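Local coordinates for protein D-alanyl transferase DltD (Enterococcus faecium TX0133A04, PDB 6PFX) that probably transfers D-alanine in lipoteichoic acid biosynthesis at the membrane of this Gram-positive bacterium, at residues Q38-G44 with Y67-G73. Sequence-based numbering, arbitrary orientation.
Sequences QYIPFFG and YRPFLLG
Tyr67 rests its CB on Ile40 CG1, 3.7 Å away, and its ring continues toward helices 56-62 and 351-365. Arg68 comes next. Its backbone N is held by Gln38 O at 2.8 Å, and its O accepts the N-H of Ile40. The Arg68 side chain starts with CG opposite the backbone N (chi1 -179°) and runs alongside Tyr39, bringing CD within 3.4 Å of Tyr39 CE1. Beyond a bend at chi3, NH1 makes a weak hydrogen bond to Gln38 OE1; the amide meets the guanidinium at its edge. Gln38 NE2 hydrogen-bonds Glu36. The Pro69 ring lies on the other side of the sheet. There its CB sits over one face of the Phe42 ring, 3.8 Å from the centroid, in a CH-pi contact. Phe70 returns to the side of Tyr39 and meets its ring in an offset edge-to-face pair, planes 81° apart. Its backbone N binds Ile40 O, and its O accepts a nearly straight hydrogen bond from Phe42 N (177°). The Leu71 side chain sets CD2 against Phe42 CB. Leu72 N closes the series on Phe42 O at 2.9 Å, while its CD1 touches both Phe43 CE1 and Pro41 CB. Gly73 CA then approaches Gly44 O. The strands are neighbours in a beta-alpha-beta unit, consistent with an SGNH-hydrolase-like core. Five backbone bonds set their parallel register amid mainly apolar side chains; buried Gly73 N stays without a partner.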
ATOM      1  N   GLN A  38     -10.357 -16.881   2.690  1.00 17.90           N
ATOM      2  CA  GLN A  38     -10.098 -16.751   1.261  1.00 16.91           C
ATOM      3  C   GLN A  38      -9.582 -15.369   0.891  1.00 16.44           C
ATOM      4  O   GLN A  38      -8.904 -15.225  -0.129  1.00 16.29           O
ATOM      5  CB  GLN A  38     -11.356 -17.055   0.451  1.00 16.48           C
ATOM      6  CG  GLN A  38     -12.480 -16.059   0.664  1.00 23.22           C
ATOM      7  CD  GLN A  38     -13.667 -16.297  -0.251  1.00 30.21           C
ATOM      8  OE1 GLN A  38     -13.511 -16.732  -1.393  1.00 35.20           O
ATOM      9  NE2 GLN A  38     -14.862 -15.998   0.245  1.00 30.82           N
ATOM     10  N   TYR A  39      -9.908 -14.341   1.673  1.00 14.33           N
ATOM     11  CA  TYR A  39      -9.553 -12.970   1.316  1.00 12.98           C
ATOM     12  C   TYR A  39      -8.194 -12.595   1.888  1.00 13.33           C
ATOM     13  O   TYR A  39      -7.997 -12.597   3.109  1.00 14.51           O
ATOM     14  CB  TYR A  39     -10.630 -11.981   1.762  1.00 13.95           C
ATOM     15  CG  TYR A  39     -11.820 -12.028   0.857  1.00 14.74           C
ATOM     16  CD1 TYR A  39     -11.741 -11.549  -0.441  1.00 15.94           C
ATOM     17  CD2 TYR A  39     -13.016 -12.569   1.286  1.00 15.93           C
ATOM     18  CE1 TYR A  39     -12.817 -11.612  -1.284  1.00 18.38           C
ATOM     19  CE2 TYR A  39     -14.098 -12.628   0.456  1.00 19.20           C
ATOM     20  CZ  TYR A  39     -13.996 -12.155  -0.833  1.00 20.03           C
ATOM     21  OH  TYR A  39     -15.077 -12.216  -1.678  1.00 21.83           O
ATOM     22  N   ILE A  40      -7.268 -12.257   0.997  1.00 13.85           N
ATOM     23  CA  ILE A  40      -5.907 -11.874   1.352  1.00 10.57           C
ATOM     24  C   ILE A  40      -5.762 -10.373   1.090  1.00 11.46           C
ATOM     25  O   ILE A  40      -5.961  -9.929  -0.049  1.00 11.77           O
ATOM     26  CB  ILE A  40      -4.864 -12.682   0.552  1.00 13.13           C
ATOM     27  CG1 ILE A  40      -4.951 -14.183   0.881  1.00 16.99           C
ATOM     28  CG2 ILE A  40      -3.454 -12.096   0.766  1.00 14.30           C
ATOM     29  CD1 ILE A  40      -4.772 -14.550   2.370  1.00 14.75           C
ATOM     30  N   PRO A  41      -5.432  -9.563   2.097  1.00 12.84           N
ATOM     31  CA  PRO A  41      -5.338  -8.117   1.841  1.00 11.42           C
ATOM     32  C   PRO A  41      -4.117  -7.789   0.991  1.00 11.76           C
ATOM     33  O   PRO A  41      -3.026  -8.320   1.215  1.00 12.36           O
ATOM     34  CB  PRO A  41      -5.243  -7.508   3.247  1.00 10.85           C
ATOM     35  CG  PRO A  41      -4.605  -8.593   4.070  1.00 13.05           C
ATOM     36  CD  PRO A  41      -5.166  -9.893   3.516  1.00 11.89           C
ATOM     37  N   PHE A  42      -4.340  -6.964  -0.039  1.00 13.51           N
ATOM     38  CA  PHE A  42      -3.291  -6.386  -0.877  1.00 12.47           C
ATOM     39  C   PHE A  42      -3.300  -4.880  -0.615  1.00 15.54           C
ATOM     40  O   PHE A  42      -4.255  -4.182  -0.983  1.00 13.07           O
ATOM     41  CB  PHE A  42      -3.549  -6.639  -2.360  1.00 14.29           C
ATOM     42  CG  PHE A  42      -3.126  -8.000  -2.865  1.00 11.91           C
ATOM     43  CD1 PHE A  42      -3.632  -9.172  -2.320  1.00 11.62           C
ATOM     44  CD2 PHE A  42      -2.243  -8.090  -3.937  1.00 12.18           C
ATOM     45  CE1 PHE A  42      -3.245 -10.416  -2.818  1.00 12.67           C
ATOM     46  CE2 PHE A  42      -1.870  -9.309  -4.447  1.00 10.93           C
ATOM     47  CZ  PHE A  42      -2.371 -10.484  -3.896  1.00 13.21           C
ATOM     48  N   PHE A  43      -2.255  -4.394   0.045  1.00 11.00           N
ATOM     49  CA  PHE A  43      -2.091  -2.985   0.358  1.00 12.16           C
ATOM     50  C   PHE A  43      -1.207  -2.327  -0.689  1.00 14.17           C
ATOM     51  O   PHE A  43      -0.273  -2.936  -1.218  1.00 12.78           O
ATOM     52  CB  PHE A  43      -1.440  -2.792   1.733  1.00 12.12           C
ATOM     53  CG  PHE A  43      -2.289  -3.259   2.884  1.00 13.16           C
ATOM     54  CD1 PHE A  43      -3.244  -2.425   3.446  1.00 18.27           C
ATOM     55  CD2 PHE A  43      -2.130  -4.532   3.411  1.00 12.54           C
ATOM     56  CE1 PHE A  43      -4.027  -2.859   4.501  1.00 17.27           C
ATOM     57  CE2 PHE A  43      -2.917  -4.966   4.454  1.00 14.05           C
ATOM     58  CZ  PHE A  43      -3.855  -4.126   5.006  1.00 15.02           C
ATOM     59  N   GLY A  44      -1.488  -1.059  -0.954  1.00 16.17           N
ATOM     60  CA  GLY A  44      -0.712  -0.333  -1.932  1.00 13.09           C
ATOM     61  C   GLY A  44      -1.314   1.014  -2.258  1.00 18.84           C
ATOM     62  O   GLY A  44      -1.646   1.782  -1.353  1.00 23.01           O
ATOM     63  N   TYR A  67      -7.421 -18.267  -2.967  1.00 16.64           N
ATOM     64  CA  TYR A  67      -7.569 -16.959  -2.350  1.00 14.96           C
ATOM     65  C   TYR A  67      -8.144 -15.993  -3.377  1.00 16.61           C
ATOM     66  O   TYR A  67      -8.075 -16.222  -4.591  1.00 13.42           O
ATOM     67  CB  TYR A  67      -6.224 -16.396  -1.834  1.00 15.17           C
ATOM     68  CG  TYR A  67      -5.248 -16.128  -2.949  1.00 13.43           C
ATOM     69  CD1 TYR A  67      -4.434 -17.134  -3.436  1.00 12.71           C
ATOM     70  CD2 TYR A  67      -5.161 -14.871  -3.534  1.00 14.73           C
ATOM     71  CE1 TYR A  67      -3.557 -16.906  -4.469  1.00 13.98           C
ATOM     72  CE2 TYR A  67      -4.296 -14.638  -4.568  1.00 11.37           C
ATOM     73  CZ  TYR A  67      -3.499 -15.664  -5.038  1.00 12.95           C
ATOM     74  OH  TYR A  67      -2.609 -15.464  -6.073  1.00 13.58           O
ATOM     75  N   ARG A  68      -8.679 -14.884  -2.860  1.00 15.04           N
ATOM     76  CA  ARG A  68      -9.040 -13.708  -3.642  1.00 16.04           C
ATOM     77  C   ARG A  68      -8.420 -12.475  -3.015  1.00 12.71           C
ATOM     78  O   ARG A  68      -8.585 -12.232  -1.803  1.00 12.79           O
ATOM     79  CB  ARG A  68     -10.571 -13.598  -3.669  1.00 19.63           C
ATOM     80  CG  ARG A  68     -11.100 -12.427  -4.460  1.00 24.36           C
ATOM     81  CD  ARG A  68     -12.630 -12.446  -4.613  1.00 34.43           C
ATOM     82  NE  ARG A  68     -13.123 -13.537  -5.455  1.00 40.60           N
ATOM     83  CZ  ARG A  68     -13.646 -14.673  -4.996  1.00 38.98           C
ATOM     84  NH1 ARG A  68     -13.749 -14.891  -3.693  1.00 44.91           N
ATOM     85  NH2 ARG A  68     -14.068 -15.595  -5.848  1.00 48.48           N
ATOM     86  N   PRO A  69      -7.688 -11.660  -3.772  1.00 12.03           N
ATOM     87  CA  PRO A  69      -7.182 -10.410  -3.193  1.00 13.02           C
ATOM     88  C   PRO A  69      -8.336  -9.521  -2.748  1.00 12.46           C
ATOM     89  O   PRO A  69      -9.380  -9.450  -3.396  1.00 14.74           O
ATOM     90  CB  PRO A  69      -6.378  -9.772  -4.334  1.00 12.76           C
ATOM     91  CG  PRO A  69      -6.107 -10.901  -5.291  1.00 14.27           C
ATOM     92  CD  PRO A  69      -7.263 -11.843  -5.175  1.00 13.72           C
ATOM     93  N   PHE A  70      -8.145  -8.849  -1.620  1.00 12.46           N
ATOM     94  CA  PHE A  70      -9.025  -7.768  -1.194  1.00 12.27           C
ATOM     95  C   PHE A  70      -8.181  -6.498  -1.310  1.00 12.65           C
ATOM     96  O   PHE A  70      -7.194  -6.333  -0.585  1.00 13.75           O
ATOM     97  CB  PHE A  70      -9.556  -7.981   0.218  1.00 14.28           C
ATOM     98  CG  PHE A  70     -10.759  -7.152   0.510  1.00 15.70           C
ATOM     99  CD1 PHE A  70     -10.637  -5.783   0.658  1.00 13.93           C
ATOM    100  CD2 PHE A  70     -12.015  -7.727   0.600  1.00 16.33           C
ATOM    101  CE1 PHE A  70     -11.755  -4.993   0.913  1.00 18.76           C
ATOM    102  CE2 PHE A  70     -13.136  -6.948   0.831  1.00 17.58           C
ATOM    103  CZ  PHE A  70     -13.004  -5.579   1.002  1.00 17.80           C
ATOM    104  N   LEU A  71      -8.514  -5.637  -2.265  1.00 12.67           N
ATOM    105  CA  LEU A  71      -7.645  -4.515  -2.597  1.00 13.20           C
ATOM    106  C   LEU A  71      -7.887  -3.361  -1.634  1.00 12.47           C
ATOM    107  O   LEU A  71      -8.993  -2.808  -1.575  1.00 17.96           O
ATOM    108  CB  LEU A  71      -7.891  -4.072  -4.034  1.00 14.09           C
ATOM    109  CG  LEU A  71      -7.875  -5.179  -5.085  1.00 12.62           C
ATOM    110  CD1 LEU A  71      -8.136  -4.592  -6.451  1.00 15.65           C
ATOM    111  CD2 LEU A  71      -6.547  -5.927  -5.077  1.00 15.16           C
ATOM    112  N   LEU A  72      -6.844  -2.969  -0.912  1.00 14.84           N
ATOM    113  CA  LEU A  72      -6.966  -1.946   0.115  1.00 14.21           C
ATOM    114  C   LEU A  72      -6.125  -0.708  -0.157  1.00 18.85           C
ATOM    115  O   LEU A  72      -6.136   0.227   0.653  1.00 27.94           O
ATOM    116  CB  LEU A  72      -6.647  -2.535   1.494  1.00 18.46           C
ATOM    117  CG  LEU A  72      -7.680  -3.537   2.030  1.00 18.93           C
ATOM    118  CD1 LEU A  72      -7.164  -4.199   3.295  1.00 20.44           C
ATOM    119  CD2 LEU A  72      -9.030  -2.864   2.282  1.00 15.11           C
ATOM    120  N   GLY A  73      -5.432  -0.653  -1.255  1.00 23.09           N
ATOM    121  CA  GLY A  73      -4.871   0.600  -1.701  1.00 21.18           C
ATOM    122  C   GLY A  73      -5.790   1.335  -2.675  1.00 28.21           C
ATOM    123  O   GLY A  73      -6.669   0.733  -3.293  1.00 31.30           O
TER